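Acetyltransferase, GNAT family (Enterococcus faecalis, PDB 1U6M) probably transfers an acyl group, most likely acetyl from acetyl-CoA, to an acceptor substrate. Local coordinates at residues A[5-10]-A[57-62]. Numbering follows the deposited sequence.
Sequences RSATKE and QRILVY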
ATOM      1  N   ARG A   5     -14.590  -4.629  -2.559  1.00 25.43           N
ATOM      2  CA  ARG A   5     -15.279  -3.743  -1.618  1.00 25.55           C
ATOM      3  C   ARG A   5     -14.185  -2.958  -0.912  1.00 26.47           C
ATOM      4  O   ARG A   5     -13.003  -3.357  -0.949  1.00 26.74           O
ATOM      5  CB  ARG A   5     -16.065  -4.536  -0.588  1.00 23.56           C
ATOM      6  CG  ARG A   5     -15.247  -5.639   0.088  1.00 21.08           C
ATOM      7  CD  ARG A   5     -16.058  -6.195   1.223  1.00 20.55           C
ATOM      8  NE  ARG A   5     -15.376  -7.228   2.007  1.00 21.04           N
ATOM      9  CZ  ARG A   5     -14.476  -6.993   2.982  1.00 23.11           C
ATOM     10  NH1 ARG A   5     -14.124  -5.741   3.339  1.00 19.08           N
ATOM     11  NH2 ARG A   5     -13.928  -8.030   3.611  1.00 21.41           N
ATOM     12  N   SER A   6     -14.555  -1.861  -0.273  1.00 26.43           N
ATOM     13  CA  SER A   6     -13.581  -1.214   0.547  1.00 27.42           C
ATOM     14  C   SER A   6     -13.371  -1.969   1.886  1.00 26.62           C
ATOM     15  O   SER A   6     -14.268  -2.664   2.352  1.00 26.90           O
ATOM     16  CB  SER A   6     -13.864   0.284   0.706  1.00 28.81           C
ATOM     17  OG  SER A   6     -15.210   0.537   0.934  1.00 30.23           O
ATOM     18  N   ALA A   7     -12.156  -1.897   2.443  1.00 24.91           N
ATOM     19  CA  ALA A   7     -11.844  -2.581   3.687  1.00 23.74           C
ATOM     20  C   ALA A   7     -12.725  -2.070   4.846  1.00 23.33           C
ATOM     21  O   ALA A   7     -13.251  -0.954   4.792  1.00 21.64           O
ATOM     22  CB  ALA A   7     -10.380  -2.452   4.017  1.00 23.50           C
ATOM     23  N   THR A   8     -12.925  -2.912   5.860  1.00 23.26           N
ATOM     24  CA  THR A   8     -13.609  -2.459   7.063  1.00 24.95           C
ATOM     25  C   THR A   8     -12.623  -2.581   8.210  1.00 25.72           C
ATOM     26  O   THR A   8     -11.519  -3.121   8.046  1.00 25.43           O
ATOM     27  CB  THR A   8     -14.876  -3.317   7.370  1.00 25.78           C
ATOM     28  OG1 THR A   8     -14.492  -4.704   7.574  1.00 26.73           O
ATOM     29  CG2 THR A   8     -15.854  -3.268   6.196  1.00 26.40           C
ATOM     30  N   LYS A   9     -13.057  -2.135   9.381  1.00 26.93           N
ATOM     31  CA  LYS A   9     -12.272  -2.164  10.560  1.00 28.18           C
ATOM     32  C   LYS A   9     -11.920  -3.606  10.907  1.00 28.14           C
ATOM     33  O   LYS A   9     -10.823  -3.848  11.403  1.00 28.12           O
ATOM     34  CB  LYS A   9     -13.025  -1.439  11.690  1.00 28.55           C
ATOM     35  CG  LYS A   9     -12.182  -1.220  12.981  1.00 30.56           C
ATOM     36  CD  LYS A   9     -13.015  -0.841  14.194  1.00 31.42           C
ATOM     37  CE  LYS A   9     -12.305  -1.342  15.483  1.00 38.24           C
ATOM     38  NZ  LYS A   9     -12.500  -0.401  16.698  1.00 41.63           N
ATOM     39  N   GLU A  10     -12.813  -4.567  10.613  1.00 28.61           N
ATOM     40  CA  GLU A  10     -12.543  -6.003  10.887  1.00 28.94           C
ATOM     41  C   GLU A  10     -11.580  -6.716   9.917  1.00 27.39           C
ATOM     42  O   GLU A  10     -11.121  -7.871  10.171  1.00 26.80           O
ATOM     43  CB  GLU A  10     -13.811  -6.822  11.098  1.00 30.31           C
ATOM     44  CG  GLU A  10     -15.082  -6.224  10.583  1.00 37.63           C
ATOM     45  CD  GLU A  10     -15.602  -5.059  11.453  1.00 40.41           C
ATOM     46  OE1 GLU A  10     -15.277  -5.012  12.642  1.00 42.88           O
ATOM     47  OE2 GLU A  10     -16.325  -4.187  10.929  1.00 41.53           O
ATOM     48  N   GLN A  57      -9.746   2.690   5.673  1.00 26.83           N
ATOM     49  CA  GLN A  57     -10.357   3.653   4.792  1.00 26.73           C
ATOM     50  C   GLN A  57      -9.560   3.949   3.522  1.00 25.32           C
ATOM     51  O   GLN A  57     -10.072   4.570   2.591  1.00 25.09           O
ATOM     52  CB  GLN A  57     -10.653   4.900   5.578  1.00 27.79           C
ATOM     53  CG  GLN A  57     -11.818   4.638   6.478  1.00 34.33           C
ATOM     54  CD  GLN A  57     -12.086   5.766   7.451  1.00 44.73           C
ATOM     55  OE1 GLN A  57     -12.483   5.502   8.607  1.00 49.21           O
ATOM     56  NE2 GLN A  57     -11.897   7.042   7.000  1.00 45.94           N
ATOM     57  N   ARG A  58      -8.303   3.524   3.504  1.00 23.36           N
ATOM     58  CA  ARG A  58      -7.410   3.767   2.381  1.00 21.91           C
ATOM     59  C   ARG A  58      -7.336   2.545   1.485  1.00 20.72           C
ATOM     60  O   ARG A  58      -6.630   2.562   0.458  1.00 21.34           O
ATOM     61  CB  ARG A  58      -5.998   4.089   2.923  1.00 21.86           C
ATOM     62  CG  ARG A  58      -5.937   5.343   3.734  1.00 20.67           C
ATOM     63  CD  ARG A  58      -4.521   5.915   3.661  1.00 21.52           C
ATOM     64  NE  ARG A  58      -4.271   7.055   4.569  1.00 23.43           N
ATOM     65  CZ  ARG A  58      -4.616   8.330   4.313  1.00 22.71           C
ATOM     66  NH1 ARG A  58      -5.276   8.642   3.202  1.00 20.44           N
ATOM     67  NH2 ARG A  58      -4.282   9.306   5.158  1.00 19.85           N
ATOM     68  N   ILE A  59      -8.050   1.495   1.869  1.00 19.18           N
ATOM     69  CA  ILE A  59      -7.878   0.183   1.278  1.00 19.12           C
ATOM     70  C   ILE A  59      -9.111  -0.400   0.501  1.00 19.87           C
ATOM     71  O   ILE A  59     -10.286  -0.396   0.971  1.00 19.08           O
ATOM     72  CB  ILE A  59      -7.404  -0.855   2.344  1.00 18.67           C
ATOM     73  CG1 ILE A  59      -6.076  -0.381   2.968  1.00 20.27           C
ATOM     74  CG2 ILE A  59      -7.225  -2.213   1.712  1.00 15.57           C
ATOM     75  CD1 ILE A  59      -5.461  -1.318   3.997  1.00 18.56           C
ATOM     76  N   LEU A  60      -8.792  -0.968  -0.656  1.00 19.44           N
ATOM     77  CA  LEU A  60      -9.755  -1.756  -1.417  1.00 20.67           C
ATOM     78  C   LEU A  60      -9.436  -3.228  -1.263  1.00 21.16           C
ATOM     79  O   LEU A  60      -8.271  -3.624  -1.385  1.00 20.25           O
ATOM     80  CB  LEU A  60      -9.717  -1.354  -2.901  1.00 21.42           C
ATOM     81  CG  LEU A  60     -10.926  -1.477  -3.813  1.00 23.10           C
ATOM     82  CD1 LEU A  60     -12.164  -0.720  -3.307  1.00 23.35           C
ATOM     83  CD2 LEU A  60     -10.471  -0.941  -5.094  1.00 23.82           C
ATOM     84  N   VAL A  61     -10.464  -4.040  -1.013  1.00 21.98           N
ATOM     85  CA  VAL A  61     -10.261  -5.478  -0.750  1.00 22.52           C
ATOM     86  C   VAL A  61     -10.736  -6.277  -1.953  1.00 23.65           C
ATOM     87  O   VAL A  61     -11.777  -5.960  -2.552  1.00 24.19           O
ATOM     88  CB  VAL A  61     -11.047  -5.893   0.598  1.00 22.65           C
ATOM     89  CG1 VAL A  61     -11.292  -7.360   0.697  1.00 22.38           C
ATOM     90  CG2 VAL A  61     -10.276  -5.445   1.827  1.00 19.66           C
ATOM     91  N   TYR A  62      -9.989  -7.309  -2.339  1.00 25.42           N
ATOM     92  CA  TYR A  62     -10.539  -8.345  -3.222  1.00 25.26           C
ATOM     93  C   TYR A  62     -10.911  -9.608  -2.450  1.00 25.37           C
ATOM     94  O   TYR A  62     -10.045 -10.294  -1.945  1.00 25.85           O
ATOM     95  CB  TYR A  62      -9.563  -8.709  -4.317  1.00 25.61           C
ATOM     96  CG  TYR A  62     -10.192  -9.556  -5.398  1.00 26.69           C
ATOM     97  CD1 TYR A  62     -10.296 -10.950  -5.265  1.00 26.36           C
ATOM     98  CD2 TYR A  62     -10.714  -8.965  -6.535  1.00 28.33           C
ATOM     99  CE1 TYR A  62     -10.861 -11.734  -6.250  1.00 24.56           C
ATOM    100  CE2 TYR A  62     -11.310  -9.725  -7.510  1.00 29.38           C
ATOM    101  CZ  TYR A  62     -11.353 -11.098  -7.366  1.00 28.63           C
ATOM    102  OH  TYR A  62     -11.924 -11.808  -8.378  1.00 29.70           O
TER
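In Arg5, CG lies between the backbone N and the carbonyl carbon (chi1 50°), and the chain then runs extended to NE, while Val61 sets CG1 anti to its own backbone N (chi1 160°). Cross-strand pairing puts both side chains on one face of the sheet, and these torsions carry the guanidinium over Val61, whose CG1 sits over the centre of one guanidinium face, 3.9 Å from Arg5 CZ. Near the plane of that flat group, Arg5 NH1 donates a hydrogen bond to Ser6 O at 3.2 Å. NH1 also forms a salt bridge with Asp11, and NE one with Glu63, which probably fixes the rotation of the group.

Beneath lies an antiparallel ladder. Arg5 and Val61 form a hydrogen-bonded pair, with Val61 N to Arg5 O short at 2.6 Å and Arg5 N to Val61 O at 3.1 Å. Ser6 and Leu60 follow as a non-hydrogen-bonded pair, and Leu60 CD1 lies 3.6 Å from Arg5 O. Although Ala7 has already left the strand, its N still donates to Ile59 O at 2.8 Å, and Ala7 CB packs against Val61 CG2 at 3.7 Å and against Ile59.

This pairing joins strand 3-6, outermost in the mixed GNAT sheet, to strand 59-64, whose other neighbour is strand 67-76; Ile59 and Val61 also touch that strand, through Ile71, Val73 and Val68, and helix 12-25 follows shortly after Ala7.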